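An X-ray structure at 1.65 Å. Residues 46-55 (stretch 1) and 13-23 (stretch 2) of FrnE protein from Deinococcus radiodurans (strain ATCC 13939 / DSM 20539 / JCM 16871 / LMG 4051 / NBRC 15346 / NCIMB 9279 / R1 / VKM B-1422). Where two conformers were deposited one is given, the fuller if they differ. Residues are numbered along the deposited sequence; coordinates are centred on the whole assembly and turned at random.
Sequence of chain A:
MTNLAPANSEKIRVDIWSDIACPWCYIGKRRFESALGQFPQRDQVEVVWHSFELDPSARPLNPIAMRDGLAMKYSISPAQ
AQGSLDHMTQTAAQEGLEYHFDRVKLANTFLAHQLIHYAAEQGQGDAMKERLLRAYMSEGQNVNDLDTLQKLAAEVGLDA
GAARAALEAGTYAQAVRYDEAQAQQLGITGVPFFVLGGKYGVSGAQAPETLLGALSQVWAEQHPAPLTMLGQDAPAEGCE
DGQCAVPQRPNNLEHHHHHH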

# COMPACT_ATOMS: atom_id res chain seq x y z
N GLU A 46 -9.99 -1.08 10.45
CA GLU A 46 -9.85 -2.09 9.41
C GLU A 46 -9.04 -1.59 8.22
O GLU A 46 -9.48 -0.69 7.50
CB GLU A 46 -11.22 -2.55 8.92
CG GLU A 46 -11.56 -3.98 9.29
CD GLU A 46 -13.05 -4.18 9.52
OE1 GLU A 46 -13.85 -3.48 8.86
OE2 GLU A 46 -13.40 -5.02 10.37
N VAL A 47 -7.87 -2.17 8.00
CA VAL A 47 -7.01 -1.73 6.90
C VAL A 47 -7.20 -2.66 5.70
O VAL A 47 -7.08 -3.87 5.82
CB VAL A 47 -5.52 -1.70 7.31
CG1 VAL A 47 -4.64 -1.24 6.15
CG2 VAL A 47 -5.33 -0.80 8.52
N VAL A 48 -7.53 -2.06 4.55
CA VAL A 48 -7.69 -2.80 3.31
C VAL A 48 -6.72 -2.25 2.26
O VAL A 48 -6.82 -1.08 1.88
CB VAL A 48 -9.14 -2.71 2.77
CG1 VAL A 48 -9.25 -3.36 1.38
CG2 VAL A 48 -10.11 -3.33 3.74
N TRP A 49 -5.78 -3.08 1.81
CA TRP A 49 -4.87 -2.64 0.77
C TRP A 49 -5.54 -2.78 -0.59
O TRP A 49 -6.34 -3.70 -0.82
CB TRP A 49 -3.54 -3.42 0.83
CG TRP A 49 -2.74 -3.10 2.08
CD1 TRP A 49 -2.80 -3.76 3.27
CD2 TRP A 49 -1.80 -2.03 2.26
NE1 TRP A 49 -1.94 -3.17 4.19
CE2 TRP A 49 -1.32 -2.10 3.58
CE3 TRP A 49 -1.31 -1.02 1.42
CZ2 TRP A 49 -0.38 -1.20 4.10
CZ3 TRP A 49 -0.37 -0.12 1.93
CH2 TRP A 49 0.08 -0.21 3.26
N HIS A 50 -5.26 -1.83 -1.47
CA HIS A 50 -5.77 -1.85 -2.84
C HIS A 50 -4.61 -1.74 -3.80
O HIS A 50 -3.62 -1.05 -3.53
CB HIS A 50 -6.76 -0.72 -3.08
CG HIS A 50 -8.00 -0.82 -2.25
ND1 HIS A 50 -9.15 -1.42 -2.69
CD2 HIS A 50 -8.26 -0.38 -0.99
CE1 HIS A 50 -10.07 -1.36 -1.74
NE2 HIS A 50 -9.55 -0.73 -0.70
N SER A 51 -4.74 -2.42 -4.93
CA SER A 51 -3.70 -2.46 -5.95
C SER A 51 -3.60 -1.16 -6.72
O SER A 51 -4.60 -0.57 -7.10
CB SER A 51 -3.94 -3.62 -6.92
OG SER A 51 -4.15 -4.83 -6.22
N PHE A 52 -2.36 -0.74 -6.96
CA PHE A 52 -2.08 0.39 -7.81
C PHE A 52 -0.77 0.08 -8.53
O PHE A 52 0.17 -0.42 -7.91
CB PHE A 52 -1.96 1.68 -7.00
CG PHE A 52 -1.92 2.93 -7.83
CD1 PHE A 52 -0.74 3.35 -8.43
CD2 PHE A 52 -3.06 3.71 -8.00
CE1 PHE A 52 -0.70 4.50 -9.18
CE2 PHE A 52 -3.02 4.87 -8.75
CZ PHE A 52 -1.84 5.26 -9.35
N GLU A 53 -0.75 0.32 -9.83
CA GLU A 53 0.46 0.15 -10.62
C GLU A 53 0.91 1.48 -11.18
O GLU A 53 0.18 2.11 -11.93
CB GLU A 53 0.23 -0.85 -11.76
CG GLU A 53 0.42 -2.30 -11.35
CD GLU A 53 0.10 -3.28 -12.47
OE1 GLU A 53 1.01 -3.66 -13.25
OE2 GLU A 53 -1.09 -3.66 -12.59
N LEU A 54 2.12 1.91 -10.80
CA LEU A 54 2.70 3.11 -11.37
C LEU A 54 2.74 3.01 -12.89
O LEU A 54 2.50 3.99 -13.58
CB LEU A 54 4.11 3.34 -10.84
CG LEU A 54 4.24 3.54 -9.34
CD1 LEU A 54 5.70 3.71 -8.98
CD2 LEU A 54 3.40 4.73 -8.89
N ASP A 55 3.06 1.82 -13.39
CA ASP A 55 3.17 1.60 -14.82
C ASP A 55 2.66 0.22 -15.20
O ASP A 55 3.43 -0.74 -15.26
CB ASP A 55 4.63 1.77 -15.27
CG ASP A 55 4.80 1.66 -16.79
OD1 ASP A 55 3.80 1.66 -17.55
OD2 ASP A 55 5.97 1.57 -17.21
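Stretch 2 13-23: RVDIWSDIACP

Stretch 2 runs beside stretch 1 as a parallel neighbour in the sheet: strand 13-18 lies along strand 46-51 with a crossing angle of -28° and axes 4.6 Å apart at their closest. Register is one to one, R13 beside E46 through W17 beside H50, with W17 CA 4.6 Å from H50 CA. Alternate residues of stretch 1 supply the bonds, as parallel pairing requires: V14 N donates to E46 O (2.7 Å), V48 N to V14 O (2.8 Å), I16 N to V48 O (2.9 Å) and H50 N to I16 O (2.7 Å). The ladder then loosens, with S18 N to H50 O at 3.2 Å and a weak bond from F52 N to S18 O at 3.1 Å.

Because side chains alternate, each face has its own logic. H50, the most covered residue, shares its face with D15 and W17 and uses both. Its ring stacks face to face on the six-membered ring of W17, centroids 4.2 Å apart and planes at 17°, while H50 CB sits over the five-membered ring, 3.3 Å from its centroid. At the imidazole edge, H50 NE2 donates to D15 OD1 at 2.6 Å, so one residue spends its face on packing and its edge on polarity.

On the other face I16 packs against both V47 and W49. I16 CD1 lies 3.8 Å from V47 CG1 and over the six-membered ring of W49, 4.2 Å from its centroid; I16 CG2 meets W49 CZ3 at 3.6 Å.

Beyond the strands, D19 takes over from the ladder: its OD2 accepts from L54 N at 2.9 Å, a side chain capturing a loop amide. D19 also opens a type I turn ending at C22, whose CB lies 4.2 Å from L54 CD1.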

# COMPACT_ATOMS: atom_id res chain seq x y z
N ARG A 13 -12.82 2.11 8.64
CA ARG A 13 -12.18 1.49 7.49
C ARG A 13 -11.12 2.41 6.91
O ARG A 13 -11.37 3.59 6.68
CB ARG A 13 -13.21 1.12 6.42
CG ARG A 13 -12.57 0.71 5.10
CD ARG A 13 -13.50 -0.22 4.34
NE ARG A 13 -13.62 0.14 2.93
CZ ARG A 13 -14.39 1.13 2.47
NH1 ARG A 13 -15.09 1.88 3.32
NH2 ARG A 13 -14.44 1.38 1.17
N VAL A 14 -9.93 1.87 6.70
CA VAL A 14 -8.88 2.60 6.00
C VAL A 14 -8.54 1.86 4.73
O VAL A 14 -8.07 0.72 4.79
CB VAL A 14 -7.62 2.76 6.86
CG1 VAL A 14 -6.55 3.51 6.09
CG2 VAL A 14 -7.96 3.49 8.17
N ASP A 15 -8.81 2.49 3.60
CA ASP A 15 -8.43 1.94 2.30
C ASP A 15 -7.15 2.57 1.80
O ASP A 15 -7.04 3.79 1.73
CB ASP A 15 -9.56 2.18 1.29
CG ASP A 15 -10.80 1.44 1.65
OD1 ASP A 15 -10.82 0.21 1.41
OD2 ASP A 15 -11.74 2.06 2.20
N ILE A 16 -6.16 1.74 1.47
CA ILE A 16 -4.88 2.27 1.04
C ILE A 16 -4.50 1.75 -0.34
O ILE A 16 -4.37 0.54 -0.55
CB ILE A 16 -3.75 1.94 2.03
CG1 ILE A 16 -4.20 2.24 3.46
CG2 ILE A 16 -2.50 2.73 1.68
CD1 ILE A 16 -3.17 1.86 4.50
N TRP A 17 -4.34 2.68 -1.27
CA TRP A 17 -3.81 2.32 -2.59
C TRP A 17 -2.30 2.46 -2.58
O TRP A 17 -1.75 3.43 -2.07
CB TRP A 17 -4.44 3.19 -3.68
CG TRP A 17 -5.75 2.64 -4.18
CD1 TRP A 17 -5.95 1.84 -5.27
CD2 TRP A 17 -7.05 2.85 -3.60
NE1 TRP A 17 -7.28 1.54 -5.41
CE2 TRP A 17 -7.98 2.15 -4.40
CE3 TRP A 17 -7.51 3.56 -2.49
CZ2 TRP A 17 -9.35 2.14 -4.12
CZ3 TRP A 17 -8.87 3.56 -2.22
CH2 TRP A 17 -9.77 2.85 -3.03
N SER A 18 -1.62 1.48 -3.16
CA SER A 18 -0.18 1.41 -3.03
C SER A 18 0.39 0.57 -4.17
O SER A 18 -0.30 -0.31 -4.68
CB SER A 18 0.17 0.80 -1.68
OG SER A 18 1.57 0.68 -1.53
N ASP A 19 1.62 0.87 -4.56
CA ASP A 19 2.37 0.00 -5.46
C ASP A 19 3.62 -0.50 -4.77
O ASP A 19 4.29 0.23 -4.03
CB ASP A 19 2.76 0.72 -6.76
CG ASP A 19 3.16 -0.25 -7.88
OD1 ASP A 19 3.07 -1.49 -7.69
OD2 ASP A 19 3.54 0.23 -8.96
N ILE A 20 3.92 -1.77 -5.02
CA ILE A 20 5.12 -2.41 -4.48
C ILE A 20 6.36 -1.69 -4.99
O ILE A 20 7.37 -1.62 -4.28
CB ILE A 20 5.15 -3.90 -4.86
CG1 ILE A 20 4.03 -4.64 -4.14
CG2 ILE A 20 6.50 -4.54 -4.54
CD1 ILE A 20 3.21 -5.54 -4.99
N ALA A 21 6.28 -1.13 -6.19
CA ALA A 21 7.44 -0.45 -6.77
C ALA A 21 7.66 0.98 -6.26
O ALA A 21 8.61 1.63 -6.67
CB ALA A 21 7.33 -0.43 -8.32
N CYS A 22 6.82 1.46 -5.33
CA CYS A 22 6.95 2.84 -4.87
C CYS A 22 7.61 2.93 -3.50
O CYS A 22 7.07 2.42 -2.52
CB CYS A 22 5.58 3.52 -4.83
SG CYS A 22 5.64 5.23 -4.26
N PRO A 23 8.80 3.53 -3.42
CA PRO A 23 9.50 3.59 -2.13
C PRO A 23 8.70 4.41 -1.11
O PRO A 23 8.83 4.13 0.09
CB PRO A 23 10.83 4.26 -2.46
CG PRO A 23 11.02 3.97 -3.95
CD PRO A 23 9.63 4.06 -4.52
O HOH W 1 4.12 -0.36 -11.71